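Local coordinates for protein cytosolic phospholipase A2 delta (Homo sapiens, PDB 5IZ5) that hydrolyses the sn-2 ester of glycerophospholipids in a calcium-dependent way, preferring linoleic acid at that position, at residues P388-K400 with M775-R787. The protein carries 3 engineered substitutions. Numbering follows the deposited sequence.
Sequences PIRYAREHLAKSK and MTYKEEDFERLLR. With SO4 (sulfate ion), chain M.
F782 fits as a knob among I389, A392, R393 and L396, its ring carrying R393 CB over one face, 3.7 Å from the centroid, while I389 CG2 and L396 CD2 meet its edge. CG of F782 stands anti to the backbone N (chi1 179°), which carries the ring in among the side chains of helix 388-397. I389 CG2 also touches L786 CD2, and L396 CD2 lies over a face of Y777. This tight side faces helix 335-351, where Y343 backs I389 and A392. Helices 388-397 and 779-787 pack roughly antiparallel in the catalytic domain, axes 9.7 Å apart at closest approach and 140° between their directions; M775 lies near the substrate-binding G335. Where helix 388-397 ends, Y777 N donates to L396 O (2.9 Å), and the K400 side chain, bent at chi2 and chi4, brings NZ back to M775 O (2.7 Å), H395 O and K398 O. A methionine in place of K400 would probably leave these three carbonyls without their shared donor and free the turn to shift. Unlike buried F782, I389 and L396, the flank of R393, E779 and E783 is partly exposed: R393 NE makes a bent, salt-bridging hydrogen bond to E783 OE2 (2.9 Å, 133°), the oxygen tilted from the guanidinium plane; NH1 makes a long salt bridge (3.9 Å) to E779 OE2, and E783 OE1 pairs with R787 by charge alone. A water joins R393 O to Y777 O.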
ATOM      1  N   PRO B 388      12.887 -27.314  -1.903  1.00 52.93           N
ATOM      2  CA  PRO B 388      12.404 -26.094  -2.555  1.00 52.62           C
ATOM      3  C   PRO B 388      13.332 -25.571  -3.655  1.00 51.47           C
ATOM      4  O   PRO B 388      12.847 -25.036  -4.656  1.00 49.33           O
ATOM      5  CB  PRO B 388      12.320 -25.090  -1.405  1.00 52.32           C
ATOM      6  CG  PRO B 388      12.065 -25.922  -0.203  1.00 52.90           C
ATOM      7  CD  PRO B 388      12.741 -27.246  -0.436  1.00 53.16           C
ATOM      8  N   ILE B 389      14.643 -25.728  -3.470  1.00 51.32           N
ATOM      9  CA  ILE B 389      15.624 -25.334  -4.486  1.00 51.16           C
ATOM     10  C   ILE B 389      15.367 -26.094  -5.777  1.00 48.96           C
ATOM     11  O   ILE B 389      15.311 -25.505  -6.852  1.00 47.74           O
ATOM     12  CB  ILE B 389      17.077 -25.655  -4.073  1.00 52.45           C
ATOM     13  CG1 ILE B 389      17.483 -24.944  -2.779  1.00 54.10           C
ATOM     14  CG2 ILE B 389      18.046 -25.292  -5.191  1.00 51.77           C
ATOM     15  CD1 ILE B 389      17.469 -23.445  -2.840  1.00 54.60           C
ATOM     16  N   ARG B 390      15.225 -27.410  -5.654  1.00 51.05           N
ATOM     17  CA  ARG B 390      15.002 -28.288  -6.802  1.00 53.78           C
ATOM     18  C   ARG B 390      13.715 -27.900  -7.528  1.00 52.82           C
ATOM     19  O   ARG B 390      13.688 -27.764  -8.750  1.00 54.14           O
ATOM     20  CB  ARG B 390      14.919 -29.743  -6.339  1.00 56.01           C
ATOM     21  CG  ARG B 390      14.891 -30.759  -7.465  1.00 60.90           C
ATOM     22  CD  ARG B 390      14.361 -32.104  -6.999  1.00 65.49           C
ATOM     23  NE  ARG B 390      14.230 -33.039  -8.117  1.00 71.78           N
ATOM     24  CZ  ARG B 390      13.583 -34.205  -8.071  1.00 74.25           C
ATOM     25  NH1 ARG B 390      12.985 -34.612  -6.955  1.00 75.96           N
ATOM     26  NH2 ARG B 390      13.532 -34.971  -9.155  1.00 74.75           N
ATOM     27  N   TYR B 391      12.655 -27.725  -6.749  1.00 50.34           N
ATOM     28  CA  TYR B 391      11.358 -27.294  -7.256  1.00 48.89           C
ATOM     29  C   TYR B 391      11.510 -26.027  -8.111  1.00 46.36           C
ATOM     30  O   TYR B 391      11.061 -25.984  -9.255  1.00 43.55           O
ATOM     31  CB  TYR B 391      10.424 -27.055  -6.067  1.00 48.38           C
ATOM     32  CG  TYR B 391       9.026 -26.607  -6.401  1.00 49.07           C
ATOM     33  CD1 TYR B 391       7.989 -27.527  -6.515  1.00 48.66           C
ATOM     34  CD2 TYR B 391       8.728 -25.253  -6.552  1.00 49.25           C
ATOM     35  CE1 TYR B 391       6.699 -27.114  -6.797  1.00 50.65           C
ATOM     36  CE2 TYR B 391       7.444 -24.830  -6.833  1.00 49.05           C
ATOM     37  CZ  TYR B 391       6.434 -25.762  -6.955  1.00 49.81           C
ATOM     38  OH  TYR B 391       5.161 -25.342  -7.231  1.00 50.11           O
ATOM     39  N   ALA B 392      12.169 -25.016  -7.554  1.00 46.24           N
ATOM     40  CA  ALA B 392      12.377 -23.744  -8.246  1.00 47.30           C
ATOM     41  C   ALA B 392      13.216 -23.916  -9.506  1.00 49.54           C
ATOM     42  O   ALA B 392      12.910 -23.331 -10.543  1.00 47.28           O
ATOM     43  CB  ALA B 392      13.030 -22.731  -7.317  1.00 47.30           C
ATOM     44  N   ARG B 393      14.271 -24.721  -9.405  1.00 51.72           N
ATOM     45  CA  ARG B 393      15.160 -24.984 -10.538  1.00 53.54           C
ATOM     46  C   ARG B 393      14.400 -25.604 -11.705  1.00 50.59           C
ATOM     47  O   ARG B 393      14.559 -25.191 -12.856  1.00 49.64           O
ATOM     48  CB  ARG B 393      16.301 -25.921 -10.123  1.00 57.00           C
ATOM     49  CG  ARG B 393      17.380 -26.104 -11.186  1.00 61.07           C
ATOM     50  CD  ARG B 393      18.156 -27.404 -11.016  1.00 62.57           C
ATOM     51  NE  ARG B 393      18.506 -27.679  -9.623  1.00 63.25           N
ATOM     52  CZ  ARG B 393      18.219 -28.801  -8.960  1.00 65.77           C
ATOM     53  NH1 ARG B 393      17.586 -29.814  -9.547  1.00 67.18           N
ATOM     54  NH2 ARG B 393      18.586 -28.918  -7.690  1.00 66.90           N
ATOM     55  N   GLU B 394      13.576 -26.600 -11.401  1.00 50.50           N
ATOM     56  CA  GLU B 394      12.845 -27.325 -12.436  1.00 51.92           C
ATOM     57  C   GLU B 394      11.821 -26.439 -13.144  1.00 51.52           C
ATOM     58  O   GLU B 394      11.707 -26.469 -14.374  1.00 51.15           O
ATOM     59  CB  GLU B 394      12.185 -28.571 -11.843  1.00 54.12           C
ATOM     60  CG  GLU B 394      13.203 -29.651 -11.498  1.00 57.93           C
ATOM     61  CD  GLU B 394      12.608 -30.852 -10.784  1.00 59.57           C
ATOM     62  OE1 GLU B 394      11.396 -30.847 -10.486  1.00 61.34           O
ATOM     63  OE2 GLU B 394      13.368 -31.807 -10.518  1.00 61.05           O
ATOM     64  N   HIS B 395      11.100 -25.627 -12.373  1.00 50.11           N
ATOM     65  CA  HIS B 395      10.128 -24.702 -12.956  1.00 49.02           C
ATOM     66  C   HIS B 395      10.798 -23.583 -13.731  1.00 48.22           C
ATOM     67  O   HIS B 395      10.273 -23.128 -14.743  1.00 46.74           O
ATOM     68  CB  HIS B 395       9.199 -24.145 -11.875  1.00 48.80           C
ATOM     69  CG  HIS B 395       8.154 -25.125 -11.446  1.00 48.54           C
ATOM     70  ND1 HIS B 395       7.068 -25.430 -12.233  1.00 48.82           N
ATOM     71  CD2 HIS B 395       8.048 -25.897 -10.341  1.00 46.70           C
ATOM     72  CE1 HIS B 395       6.324 -26.335 -11.624  1.00 48.38           C
ATOM     73  NE2 HIS B 395       6.899 -26.636 -10.473  1.00 48.57           N
ATOM     74  N   LEU B 396      11.963 -23.144 -13.270  1.00 48.95           N
ATOM     75  CA  LEU B 396      12.688 -22.092 -13.971  1.00 49.45           C
ATOM     76  C   LEU B 396      13.317 -22.634 -15.269  1.00 50.31           C
ATOM     77  O   LEU B 396      13.566 -21.873 -16.203  1.00 48.35           O
ATOM     78  CB  LEU B 396      13.730 -21.451 -13.050  1.00 50.68           C
ATOM     79  CG  LEU B 396      14.131 -19.989 -13.287  1.00 51.84           C
ATOM     80  CD1 LEU B 396      12.945 -19.056 -13.454  1.00 52.07           C
ATOM     81  CD2 LEU B 396      14.992 -19.510 -12.128  1.00 53.08           C
ATOM     82  N   ALA B 397      13.528 -23.949 -15.330  1.00 51.83           N
ATOM     83  CA  ALA B 397      14.119 -24.608 -16.503  1.00 55.42           C
ATOM     84  C   ALA B 397      13.127 -24.908 -17.624  1.00 54.77           C
ATOM     85  O   ALA B 397      13.503 -24.895 -18.793  1.00 55.15           O
ATOM     86  CB  ALA B 397      14.824 -25.895 -16.083  1.00 55.83           C
ATOM     87  N   LYS B 398      11.873 -25.190 -17.276  1.00 54.24           N
ATOM     88  CA  LYS B 398      10.872 -25.579 -18.280  1.00 53.81           C
ATOM     89  C   LYS B 398      10.611 -24.465 -19.295  1.00 51.33           C
ATOM     90  O   LYS B 398      10.796 -23.283 -18.996  1.00 49.78           O
ATOM     91  CB  LYS B 398       9.555 -25.980 -17.607  1.00 54.86           C
ATOM     92  CG  LYS B 398       8.753 -24.799 -17.085  1.00 55.69           C
ATOM     93  CD  LYS B 398       7.635 -25.230 -16.155  1.00 55.41           C
ATOM     94  CE  LYS B 398       6.994 -24.021 -15.493  1.00 54.61           C
ATOM     95  NZ  LYS B 398       5.626 -24.333 -15.006  1.00 54.10           N
ATOM     96  N   SER B 399      10.171 -24.856 -20.485  1.00 50.57           N
ATOM     97  CA  SER B 399       9.904 -23.901 -21.561  1.00 52.61           C
ATOM     98  C   SER B 399       8.710 -23.014 -21.229  1.00 52.47           C
ATOM     99  O   SER B 399       7.632 -23.504 -20.914  1.00 50.88           O
ATOM    100  CB  SER B 399       9.636 -24.625 -22.883  1.00 52.78           C
ATOM    101  OG  SER B 399       9.153 -23.722 -23.866  1.00 53.52           O
ATOM    102  N   LYS B 400       8.912 -21.708 -21.322  1.00 53.80           N
ATOM    103  CA  LYS B 400       7.861 -20.749 -21.034  1.00 57.42           C
ATOM    104  C   LYS B 400       7.022 -20.420 -22.258  1.00 60.27           C
ATOM    105  O   LYS B 400       6.076 -19.649 -22.155  1.00 64.23           O
ATOM    106  CB  LYS B 400       8.447 -19.477 -20.424  1.00 57.27           C
ATOM    107  CG  LYS B 400       9.290 -19.744 -19.184  1.00 57.19           C
ATOM    108  CD  LYS B 400       8.519 -20.520 -18.121  1.00 56.28           C
ATOM    109  CE  LYS B 400       9.253 -20.567 -16.791  1.00 55.92           C
ATOM    110  NZ  LYS B 400      10.595 -21.206 -16.904  1.00 56.69           N
ATOM    111  N   MET B 775      12.951 -15.491 -17.684  1.00 45.66           N
ATOM    112  CA  MET B 775      12.233 -16.413 -16.819  1.00 47.10           C
ATOM    113  C   MET B 775      12.539 -17.873 -17.170  1.00 47.27           C
ATOM    114  O   MET B 775      11.846 -18.782 -16.714  1.00 47.70           O
ATOM    115  CB  MET B 775      10.723 -16.136 -16.920  1.00 47.39           C
ATOM    116  CG  MET B 775      10.246 -14.892 -16.168  1.00 48.11           C
ATOM    117  SD  MET B 775      10.398 -14.977 -14.364  1.00 49.90           S
ATOM    118  CE  MET B 775       9.871 -16.652 -14.019  1.00 50.49           C
ATOM    119  N   THR B 776      13.574 -18.095 -17.978  1.00 49.03           N
ATOM    120  CA  THR B 776      14.009 -19.441 -18.340  1.00 50.16           C
ATOM    121  C   THR B 776      15.502 -19.584 -18.074  1.00 51.99           C
ATOM    122  O   THR B 776      16.323 -18.983 -18.761  1.00 52.41           O
ATOM    123  CB  THR B 776      13.720 -19.757 -19.815  1.00 50.94           C
ATOM    124  OG1 THR B 776      12.375 -19.378 -20.126  1.00 53.73           O
ATOM    125  CG2 THR B 776      13.910 -21.250 -20.093  1.00 52.05           C
ATOM    126  N   TYR B 777      15.836 -20.362 -17.048  1.00 52.66           N
ATOM    127  CA  TYR B 777      17.219 -20.617 -16.665  1.00 51.14           C
ATOM    128  C   TYR B 777      17.542 -22.065 -16.985  1.00 52.81           C
ATOM    129  O   TYR B 777      16.836 -22.966 -16.538  1.00 52.02           O
ATOM    130  CB  TYR B 777      17.406 -20.408 -15.157  1.00 49.11           C
ATOM    131  CG  TYR B 777      17.516 -18.975 -14.667  1.00 46.40           C
ATOM    132  CD1 TYR B 777      18.064 -18.703 -13.419  1.00 45.18           C
ATOM    133  CD2 TYR B 777      17.087 -17.897 -15.436  1.00 45.25           C
ATOM    134  CE1 TYR B 777      18.171 -17.406 -12.947  1.00 43.94           C
ATOM    135  CE2 TYR B 777      17.195 -16.596 -14.969  1.00 44.99           C
ATOM    136  CZ  TYR B 777      17.734 -16.357 -13.721  1.00 43.26           C
ATOM    137  OH  TYR B 777      17.842 -15.066 -13.258  1.00 43.25           O
ATOM    138  N   LYS B 778      18.599 -22.293 -17.761  1.00 56.11           N
ATOM    139  CA  LYS B 778      19.162 -23.637 -17.894  1.00 59.63           C
ATOM    140  C   LYS B 778      19.629 -24.065 -16.511  1.00 58.63           C
ATOM    141  O   LYS B 778      20.178 -23.250 -15.768  1.00 57.26           O
ATOM    142  CB  LYS B 778      20.336 -23.640 -18.867  1.00 63.14           C
ATOM    143  CG  LYS B 778      19.935 -23.406 -20.313  1.00 67.77           C
ATOM    144  CD  LYS B 778      21.050 -22.760 -21.126  1.00 72.76           C
ATOM    145  CE  LYS B 778      22.287 -23.641 -21.205  1.00 75.68           C
ATOM    146  NZ  LYS B 778      23.251 -23.125 -22.215  1.00 79.64           N
ATOM    147  N   GLU B 779      19.390 -25.323 -16.151  1.00 61.83           N
ATOM    148  CA  GLU B 779      19.744 -25.810 -14.811  1.00 65.49           C
ATOM    149  C   GLU B 779      21.206 -25.517 -14.495  1.00 64.41           C
ATOM    150  O   GLU B 779      21.555 -25.193 -13.362  1.00 66.19           O
ATOM    151  CB  GLU B 779      19.439 -27.304 -14.669  1.00 69.73           C
ATOM    152  CG  GLU B 779      17.956 -27.629 -14.819  1.00 73.79           C
ATOM    153  CD  GLU B 779      17.503 -28.852 -14.036  1.00 77.65           C
ATOM    154  OE1 GLU B 779      16.296 -29.166 -14.085  1.00 82.17           O
ATOM    155  OE2 GLU B 779      18.335 -29.500 -13.365  1.00 81.73           O
ATOM    156  N   GLU B 780      22.040 -25.607 -15.525  1.00 64.17           N
ATOM    157  CA  GLU B 780      23.437 -25.194 -15.469  1.00 64.83           C
ATOM    158  C   GLU B 780      23.592 -23.779 -14.899  1.00 61.93           C
ATOM    159  O   GLU B 780      24.342 -23.569 -13.947  1.00 60.15           O
ATOM    160  CB  GLU B 780      24.029 -25.252 -16.882  1.00 72.11           C
ATOM    161  CG  GLU B 780      25.512 -25.570 -16.964  1.00 77.77           C
ATOM    162  CD  GLU B 780      26.020 -25.609 -18.403  1.00 83.84           C
ATOM    163  OE1 GLU B 780      27.218 -25.916 -18.603  1.00 83.57           O
ATOM    164  OE2 GLU B 780      25.226 -25.333 -19.334  1.00 85.79           O
ATOM    165  N   ASP B 781      22.877 -22.817 -15.487  1.00 58.91           N
ATOM    166  CA  ASP B 781      22.944 -21.407 -15.072  1.00 58.46           C
ATOM    167  C   ASP B 781      22.301 -21.145 -13.710  1.00 56.81           C
ATOM    168  O   ASP B 781      22.739 -20.264 -12.972  1.00 54.89           O
ATOM    169  CB  ASP B 781      22.280 -20.502 -16.117  1.00 60.77           C
ATOM    170  CG  ASP B 781      23.055 -20.435 -17.423  1.00 62.00           C
ATOM    171  OD1 ASP B 781      24.293 -20.604 -17.402  1.00 63.14           O
ATOM    172  OD2 ASP B 781      22.422 -20.199 -18.473  1.00 62.58           O
ATOM    173  N   PHE B 782      21.245 -21.890 -13.395  1.00 57.24           N
ATOM    174  CA  PHE B 782      20.597 -21.798 -12.089  1.00 56.38           C
ATOM    175  C   PHE B 782      21.580 -22.182 -10.990  1.00 56.65           C
ATOM    176  O   PHE B 782      21.756 -21.439 -10.022  1.00 52.67           O
ATOM    177  CB  PHE B 782      19.382 -22.728 -12.035  1.00 55.76           C
ATOM    178  CG  PHE B 782      18.658 -22.713 -10.716  1.00 55.80           C
ATOM    179  CD1 PHE B 782      17.527 -21.926 -10.536  1.00 55.15           C
ATOM    180  CD2 PHE B 782      19.099 -23.491  -9.654  1.00 54.76           C
ATOM    181  CE1 PHE B 782      16.851 -21.910  -9.325  1.00 55.13           C
ATOM    182  CE2 PHE B 782      18.427 -23.481  -8.440  1.00 55.23           C
ATOM    183  CZ  PHE B 782      17.300 -22.689  -8.276  1.00 54.40           C
ATOM    184  N   GLU B 783      22.212 -23.346 -11.157  1.00 59.21           N
ATOM    185  CA  GLU B 783      23.129 -23.895 -10.151  1.00 61.37           C
ATOM    186  C   GLU B 783      24.313 -22.982  -9.865  1.00 58.36           C
ATOM    187  O   GLU B 783      24.667 -22.775  -8.710  1.00 58.53           O
ATOM    188  CB  GLU B 783      23.625 -25.290 -10.556  1.00 64.31           C
ATOM    189  CG  GLU B 783      22.589 -26.391 -10.370  1.00 68.39           C
ATOM    190  CD  GLU B 783      22.256 -26.659  -8.908  1.00 72.80           C
ATOM    191  OE1 GLU B 783      23.190 -26.818  -8.098  1.00 77.50           O
ATOM    192  OE2 GLU B 783      21.059 -26.712  -8.559  1.00 71.61           O
ATOM    193  N   ARG B 784      24.906 -22.416 -10.912  1.00 58.74           N
ATOM    194  CA  ARG B 784      26.015 -21.474 -10.750  1.00 60.24           C
ATOM    195  C   ARG B 784      25.652 -20.281  -9.873  1.00 58.31           C
ATOM    196  O   ARG B 784      26.399 -19.927  -8.960  1.00 60.09           O
ATOM    197  CB  ARG B 784      26.488 -20.958 -12.105  1.00 64.92           C
ATOM    198  CG  ARG B 784      27.388 -21.926 -12.857  1.00 69.49           C
ATOM    199  CD  ARG B 784      27.822 -21.321 -14.185  1.00 73.93           C
ATOM    200  NE  ARG B 784      27.659 -22.210 -15.336  1.00 77.96           N
ATOM    201  CZ  ARG B 784      28.612 -22.576 -16.191  1.00 82.55           C
ATOM    202  NH1 ARG B 784      29.873 -22.180 -16.046  1.00 83.70           N
ATOM    203  NH2 ARG B 784      28.282 -23.366 -17.207  1.00 84.78           N
ATOM    204  N   LEU B 785      24.517 -19.652 -10.165  1.00 54.54           N
ATOM    205  CA  LEU B 785      24.074 -18.476  -9.410  1.00 52.99           C
ATOM    206  C   LEU B 785      23.763 -18.861  -7.971  1.00 50.50           C
ATOM    207  O   LEU B 785      24.152 -18.165  -7.033  1.00 48.48           O
ATOM    208  CB  LEU B 785      22.844 -17.826 -10.066  1.00 51.76           C
ATOM    209  CG  LEU B 785      22.260 -16.570  -9.408  1.00 50.21           C
ATOM    210  CD1 LEU B 785      23.326 -15.527  -9.126  1.00 50.09           C
ATOM    211  CD2 LEU B 785      21.164 -15.969 -10.278  1.00 51.42           C
ATOM    212  N   LEU B 786      23.056 -19.973  -7.808  1.00 51.79           N
ATOM    213  CA  LEU B 786      22.704 -20.474  -6.487  1.00 53.64           C
ATOM    214  C   LEU B 786      23.952 -20.796  -5.660  1.00 53.75           C
ATOM    215  O   LEU B 786      24.078 -20.346  -4.523  1.00 51.21           O
ATOM    216  CB  LEU B 786      21.843 -21.727  -6.615  1.00 53.41           C
ATOM    217  CG  LEU B 786      21.402 -22.341  -5.283  1.00 55.45           C
ATOM    218  CD1 LEU B 786      20.112 -21.694  -4.804  1.00 56.39           C
ATOM    219  CD2 LEU B 786      21.237 -23.844  -5.410  1.00 57.05           C
ATOM    220  N   ARG B 787      24.865 -21.574  -6.239  1.00 55.44           N
ATOM    221  CA  ARG B 787      26.069 -22.002  -5.520  1.00 57.21           C
ATOM    222  C   ARG B 787      27.000 -20.828  -5.229  1.00 54.14           C
ATOM    223  O   ARG B 787      27.614 -20.774  -4.167  1.00 55.01           O
ATOM    224  CB  ARG B 787      26.819 -23.105  -6.275  1.00 58.97           C
ATOM    225  CG  ARG B 787      26.093 -24.439  -6.348  1.00 62.16           C
ATOM    226  CD  ARG B 787      27.049 -25.613  -6.517  1.00 67.57           C
ATOM    227  NE  ARG B 787      26.336 -26.878  -6.693  1.00 73.32           N
ATOM    228  CZ  ARG B 787      26.062 -27.465  -7.861  1.00 77.38           C
ATOM    229  NH1 ARG B 787      26.428 -26.925  -9.021  1.00 78.81           N
ATOM    230  NH2 ARG B 787      25.399 -28.617  -7.868  1.00 79.50           N
TER
HETATM  231  S   SO4 M 901      11.386 -20.942 -23.322  1.00123.32           S
HETATM  232  O1  SO4 M 901      12.460 -21.960 -23.241  1.00122.98           O
HETATM  233  O2  SO4 M 901      11.196 -20.307 -21.998  1.00121.18           O
HETATM  234  O3  SO4 M 901      11.753 -19.916 -24.320  1.00120.14           O
HETATM  235  O4  SO4 M 901      10.122 -21.580 -23.744  1.00123.30           O
HETATM  236  O   HOH W   1      17.014 -24.219 -13.976  1.00 52.31           O